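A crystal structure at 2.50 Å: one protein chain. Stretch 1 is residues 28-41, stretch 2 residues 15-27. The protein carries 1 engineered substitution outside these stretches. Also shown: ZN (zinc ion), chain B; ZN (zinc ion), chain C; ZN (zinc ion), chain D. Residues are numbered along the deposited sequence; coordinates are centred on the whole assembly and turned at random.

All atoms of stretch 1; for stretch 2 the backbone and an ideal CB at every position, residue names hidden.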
# COMPACT_ATOMS: atom_id res chain seq x y z
N HIS A 28 -11.63 -20.75 -24.47
CA HIS A 28 -11.00 -19.45 -24.63
C HIS A 28 -10.08 -19.30 -25.84
O HIS A 28 -9.54 -18.22 -26.08
CB HIS A 28 -10.24 -19.07 -23.36
CG HIS A 28 -11.13 -18.63 -22.25
ND1 HIS A 28 -11.38 -19.41 -21.14
CD2 HIS A 28 -11.83 -17.48 -22.07
CE1 HIS A 28 -12.20 -18.76 -20.33
NE2 HIS A 28 -12.49 -17.59 -20.87
N THR A 29 -9.91 -20.37 -26.62
CA THR A 29 -9.20 -20.27 -27.89
C THR A 29 -9.89 -19.31 -28.87
O THR A 29 -9.26 -18.85 -29.82
CB THR A 29 -9.07 -21.65 -28.59
OG1 THR A 29 -10.35 -22.29 -28.65
CG2 THR A 29 -8.09 -22.55 -27.86
N HIS A 30 -11.17 -19.02 -28.65
CA HIS A 30 -11.95 -18.23 -29.60
C HIS A 30 -12.39 -16.85 -29.07
O HIS A 30 -13.21 -16.19 -29.69
CB HIS A 30 -13.18 -19.04 -30.04
CG HIS A 30 -12.88 -20.11 -31.05
ND1 HIS A 30 -11.99 -21.14 -30.81
CD2 HIS A 30 -13.36 -20.32 -32.30
CE1 HIS A 30 -11.93 -21.93 -31.86
NE2 HIS A 30 -12.75 -21.45 -32.78
N PHE A 31 -11.83 -16.42 -27.94
CA PHE A 31 -12.18 -15.12 -27.36
C PHE A 31 -10.93 -14.28 -27.03
O PHE A 31 -10.92 -13.51 -26.06
CB PHE A 31 -13.04 -15.31 -26.11
CG PHE A 31 -14.34 -16.02 -26.38
CD1 PHE A 31 -15.47 -15.32 -26.78
CD2 PHE A 31 -14.43 -17.40 -26.22
CE1 PHE A 31 -16.67 -15.97 -27.03
CE2 PHE A 31 -15.63 -18.06 -26.47
CZ PHE A 31 -16.75 -17.34 -26.87
N HIS A 32 -9.90 -14.42 -27.85
CA HIS A 32 -8.64 -13.69 -27.67
C HIS A 32 -8.27 -13.00 -28.97
O HIS A 32 -7.54 -13.55 -29.80
CB HIS A 32 -7.55 -14.66 -27.22
CG HIS A 32 -6.27 -13.99 -26.83
ND1 HIS A 32 -6.00 -13.60 -25.54
CD2 HIS A 32 -5.18 -13.66 -27.56
CE1 HIS A 32 -4.80 -13.05 -25.48
NE2 HIS A 32 -4.28 -13.08 -26.69
N GLN A 33 -8.77 -11.79 -29.15
CA GLN A 33 -8.60 -11.06 -30.41
C GLN A 33 -7.25 -10.35 -30.50
O GLN A 33 -6.89 -9.84 -31.56
CB GLN A 33 -9.74 -10.05 -30.58
CG GLN A 33 -11.12 -10.71 -30.58
CD GLN A 33 -12.24 -9.75 -30.92
OE1 GLN A 33 -12.22 -8.58 -30.54
NE2 GLN A 33 -13.24 -10.24 -31.64
N HIS A 34 -6.51 -10.32 -29.39
CA HIS A 34 -5.20 -9.67 -29.32
C HIS A 34 -4.18 -10.23 -30.31
O HIS A 34 -3.42 -9.47 -30.92
CB HIS A 34 -4.67 -9.79 -27.89
CG HIS A 34 -3.29 -9.25 -27.70
ND1 HIS A 34 -2.21 -10.05 -27.41
CD2 HIS A 34 -2.82 -7.98 -27.74
CE1 HIS A 34 -1.13 -9.30 -27.29
NE2 HIS A 34 -1.47 -8.04 -27.49
N CYS A 35 -4.15 -11.54 -30.46
CA CYS A 35 -3.15 -12.20 -31.30
C CYS A 35 -3.60 -13.62 -31.65
O CYS A 35 -4.56 -14.12 -31.07
CB CYS A 35 -1.79 -12.22 -30.59
SG CYS A 35 -1.74 -13.24 -29.11
N PRO A 36 -2.92 -14.26 -32.62
CA PRO A 36 -3.34 -15.59 -33.05
C PRO A 36 -3.32 -16.66 -31.95
O PRO A 36 -2.45 -16.65 -31.07
CB PRO A 36 -2.33 -15.95 -34.14
CG PRO A 36 -1.86 -14.65 -34.66
CD PRO A 36 -1.84 -13.74 -33.47
N VAL A 37 -4.29 -17.57 -32.02
CA VAL A 37 -4.31 -18.77 -31.19
C VAL A 37 -4.37 -19.98 -32.11
O VAL A 37 -5.41 -20.28 -32.69
CB VAL A 37 -5.52 -18.77 -30.24
CG1 VAL A 37 -5.47 -19.98 -29.31
CG2 VAL A 37 -5.57 -17.48 -29.44
N ILE A 38 -3.25 -20.69 -32.25
CA ILE A 38 -3.18 -21.86 -33.12
C ILE A 38 -3.99 -22.99 -32.48
O ILE A 38 -3.69 -23.42 -31.37
CB ILE A 38 -1.74 -22.35 -33.35
CG1 ILE A 38 -0.84 -21.21 -33.88
CG2 ILE A 38 -1.72 -23.53 -34.31
CD1 ILE A 38 -1.40 -20.47 -35.08
N ILE A 39 -5.02 -23.45 -33.18
CA ILE A 39 -5.89 -24.51 -32.67
C ILE A 39 -5.65 -25.84 -33.40
O ILE A 39 -4.79 -25.94 -34.27
CB ILE A 39 -7.38 -24.10 -32.70
CG1 ILE A 39 -7.86 -23.77 -34.12
CG2 ILE A 39 -7.61 -22.91 -31.78
CD1 ILE A 39 -9.36 -23.75 -34.24
N TRP A 40 -6.40 -26.85 -32.98
CA TRP A 40 -6.29 -28.24 -33.47
C TRP A 40 -6.10 -28.43 -34.98
O TRP A 40 -5.38 -29.34 -35.38
CB TRP A 40 -7.48 -29.09 -32.96
CG TRP A 40 -8.84 -28.44 -33.09
CD1 TRP A 40 -9.72 -28.59 -34.11
CD2 TRP A 40 -9.47 -27.56 -32.14
NE1 TRP A 40 -10.86 -27.85 -33.87
CE2 TRP A 40 -10.73 -27.21 -32.67
CE3 TRP A 40 -9.08 -27.03 -30.90
CZ2 TRP A 40 -11.61 -26.36 -32.00
CZ3 TRP A 40 -9.96 -26.18 -30.24
CH2 TRP A 40 -11.20 -25.85 -30.79
N CYS A 41 -6.72 -27.59 -35.81
CA CYS A 41 -6.53 -27.70 -37.27
C CYS A 41 -5.23 -27.08 -37.78
O CYS A 41 -4.98 -27.07 -38.99
CB CYS A 41 -7.72 -27.07 -38.01
SG CYS A 41 -7.87 -25.28 -37.82
N UNK A 15 -4.66 -26.97 -23.15
CA UNK A 15 -3.78 -27.59 -24.14
C UNK A 15 -3.20 -26.60 -25.16
O UNK A 15 -2.20 -26.91 -25.80
CB UNK A 15 -4.55 -28.69 -24.88
N UNK A 16 -3.80 -25.42 -25.30
CA UNK A 16 -3.36 -24.44 -26.29
C UNK A 16 -2.85 -23.17 -25.62
O UNK A 16 -2.94 -23.01 -24.40
CB UNK A 16 -4.50 -24.10 -27.25
N UNK A 17 -2.30 -22.27 -26.43
CA UNK A 17 -1.77 -21.01 -25.93
C UNK A 17 -1.85 -19.91 -26.98
O UNK A 17 -1.85 -20.19 -28.18
CB UNK A 17 -0.32 -21.19 -25.47
N UNK A 18 -1.92 -18.66 -26.53
CA UNK A 18 -1.89 -17.50 -27.42
C UNK A 18 -0.45 -17.26 -27.84
O UNK A 18 0.48 -17.68 -27.15
CB UNK A 18 -2.48 -16.26 -26.74
N UNK A 19 -0.27 -16.57 -28.96
CA UNK A 19 1.06 -16.20 -29.43
C UNK A 19 1.78 -15.28 -28.44
O UNK A 19 3.01 -15.24 -28.41
CB UNK A 19 0.96 -15.52 -30.80
N UNK A 20 1.01 -14.55 -27.63
CA UNK A 20 1.58 -13.66 -26.61
C UNK A 20 1.83 -14.35 -25.26
O UNK A 20 2.09 -13.67 -24.26
CB UNK A 20 0.65 -12.47 -26.40
N UNK A 21 1.75 -15.68 -25.22
CA UNK A 21 2.21 -16.45 -24.05
C UNK A 21 1.15 -16.83 -23.02
O UNK A 21 1.50 -17.33 -21.95
CB UNK A 21 3.30 -15.65 -23.33
N UNK A 22 -0.12 -16.63 -23.34
CA UNK A 22 -1.21 -16.96 -22.42
C UNK A 22 -1.73 -18.38 -22.69
O UNK A 22 -2.16 -18.67 -23.80
CB UNK A 22 -2.35 -15.94 -22.55
N UNK A 23 -1.67 -19.24 -21.67
CA UNK A 23 -2.28 -20.57 -21.74
C UNK A 23 -3.79 -20.45 -21.76
O UNK A 23 -4.36 -19.72 -20.95
CB UNK A 23 -1.83 -21.44 -20.56
N UNK A 24 -4.44 -21.17 -22.67
CA UNK A 24 -5.89 -21.11 -22.80
C UNK A 24 -6.53 -22.49 -22.95
O UNK A 24 -5.94 -23.40 -23.54
CB UNK A 24 -6.26 -20.24 -24.00
N UNK A 25 -7.74 -22.61 -22.42
CA UNK A 25 -8.54 -23.81 -22.57
C UNK A 25 -9.26 -23.76 -23.91
O UNK A 25 -9.23 -22.74 -24.60
CB UNK A 25 -9.54 -23.96 -21.42
N UNK A 26 -9.93 -24.86 -24.25
CA UNK A 26 -10.60 -25.00 -25.54
C UNK A 26 -11.60 -23.87 -25.77
O UNK A 26 -11.68 -23.31 -26.87
CB UNK A 26 -11.31 -26.35 -25.63
N UNK A 27 -12.36 -23.51 -24.74
CA UNK A 27 -13.34 -22.45 -24.85
C UNK A 27 -12.68 -21.11 -25.20
O UNK A 27 -13.11 -20.44 -26.14
CB UNK A 27 -14.13 -22.33 -23.54
ZN ZN B . -2.39 -12.20 -27.21
ZN ZN C . -10.35 -20.84 -19.98
ZN ZN D . -8.06 -24.32 -39.74

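Position 15 has nothing of stretch 1 near its ideal CB, and its phi of -78° suits many residues, proline included; it is P15.

At position 16 the CB points toward stretch 1, 4.0 Å from T29 CG2, with the I38 carbonyl and W40 beyond. A long apolar or aromatic side chain would suit. The residue is Y16, whose ring receives the edge of W40 on its face, centroids 5.7 Å apart. Position 17 turns away, so stretch 1 scarcely restricts it; A17 meets I38 through water 2.

The ideal CB of position 18 lies 3.7 Å from H32 NE2, a place for a small or branched side chain. T18 sets CG2 over the face of the H32 ring, 3.3 Å from its centroid, and its OG1 accepts from the backbone N of residue 22, within reach of the type I turn that starts here. At 19, CB faces C35 and P36 with 3.6 Å to P36 O, favouring a small residue. A19 fits, and its N donates to P36 O at 3.0 Å.

Zinc B is bound by H32 NE2, H34 ND1 and C35 SG, and the CB of position 20 points toward them, so a fourth ligand is expected, cysteine or perhaps histidine. C20 completes the site, its SG 2.3 Å from ZN. Phi of 95° at 21 would jam a CB against the preceding carbonyl; glycine is called for, and G21 is found.

At 22 the CB is 4.8 Å from H32 CE1, suiting a medium apolar side chain; L22 brings CD2 within 4.1 Å of H32 CE1. Position 23 is out of reach and little constrained: D23. The extended backbone at 24 directs CB toward H28 CB, 4.2 Å away, and a branched aliphatic would fill the gap. V24 packs CG2 against V37 CG1 at 4.1 Å.

Position 25 lies beside H28, whose ND1 binds zinc C, so another metal ligand is plausible. C25 supplies SG at 2.3 Å from ZN and weakly accepts from H28 N. At 26 CB points away, with W40 CZ3 4.8 Å off; several side chains would do. V26 touches W40 through CG1, and its O takes a very short bond, 2.4 Å, from T29 OG1.

Position 27 precedes H28 directly, its CB sideways and F31 nearby, inviting an aromatic. Y27 directs its edge to the H28 face and lies obliquely against F31, CZ to F31 CE2 3.4 Å.

Stretch 2, residues 15-27: PYATACGLDVCVY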
# COMPACT_ATOMS: atom_id res chain seq x y z
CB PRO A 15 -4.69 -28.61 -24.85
CG PRO A 15 -6.10 -28.26 -24.47
CD PRO A 15 -6.09 -27.16 -23.45
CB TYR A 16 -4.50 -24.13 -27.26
CG TYR A 16 -4.99 -25.39 -27.93
CD1 TYR A 16 -4.36 -25.88 -29.07
CD2 TYR A 16 -6.06 -26.12 -27.41
CE1 TYR A 16 -4.78 -27.05 -29.67
CE2 TYR A 16 -6.49 -27.29 -28.01
CZ TYR A 16 -5.84 -27.75 -29.14
OH TYR A 16 -6.26 -28.91 -29.75
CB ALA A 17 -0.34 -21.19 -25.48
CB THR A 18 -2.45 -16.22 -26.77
OG1 THR A 18 -1.57 -15.77 -25.73
CG2 THR A 18 -3.84 -16.46 -26.20
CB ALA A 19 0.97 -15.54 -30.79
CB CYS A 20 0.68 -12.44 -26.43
SG CYS A 20 -0.88 -12.78 -25.60
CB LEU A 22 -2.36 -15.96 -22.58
CG LEU A 22 -3.45 -15.99 -21.50
CD1 LEU A 22 -2.94 -15.45 -20.18
CD2 LEU A 22 -4.66 -15.21 -21.96
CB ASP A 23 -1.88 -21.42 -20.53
CG ASP A 23 -0.43 -21.83 -20.55
OD1 ASP A 23 0.09 -22.17 -21.63
OD2 ASP A 23 0.20 -21.81 -19.47
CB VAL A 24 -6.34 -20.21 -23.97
CG1 VAL A 24 -6.07 -18.74 -23.65
CG2 VAL A 24 -5.64 -20.60 -25.27
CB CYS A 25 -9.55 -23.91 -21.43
SG CYS A 25 -10.78 -22.58 -21.43
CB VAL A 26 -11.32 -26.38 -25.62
CG1 VAL A 26 -12.25 -26.46 -26.83
CG2 VAL A 26 -10.29 -27.50 -25.68
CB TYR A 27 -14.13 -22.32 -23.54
CG TYR A 27 -15.17 -21.23 -23.56
CD1 TYR A 27 -16.33 -21.36 -24.32
CD2 TYR A 27 -15.00 -20.06 -22.82
CE1 TYR A 27 -17.29 -20.35 -24.35
CE2 TYR A 27 -15.95 -19.05 -22.84
CZ TYR A 27 -17.09 -19.20 -23.60
OH TYR A 27 -18.04 -18.20 -23.62
O HOH W 1 -1.89 -23.10 -29.36
O HOH W 2 -0.68 -19.66 -30.65
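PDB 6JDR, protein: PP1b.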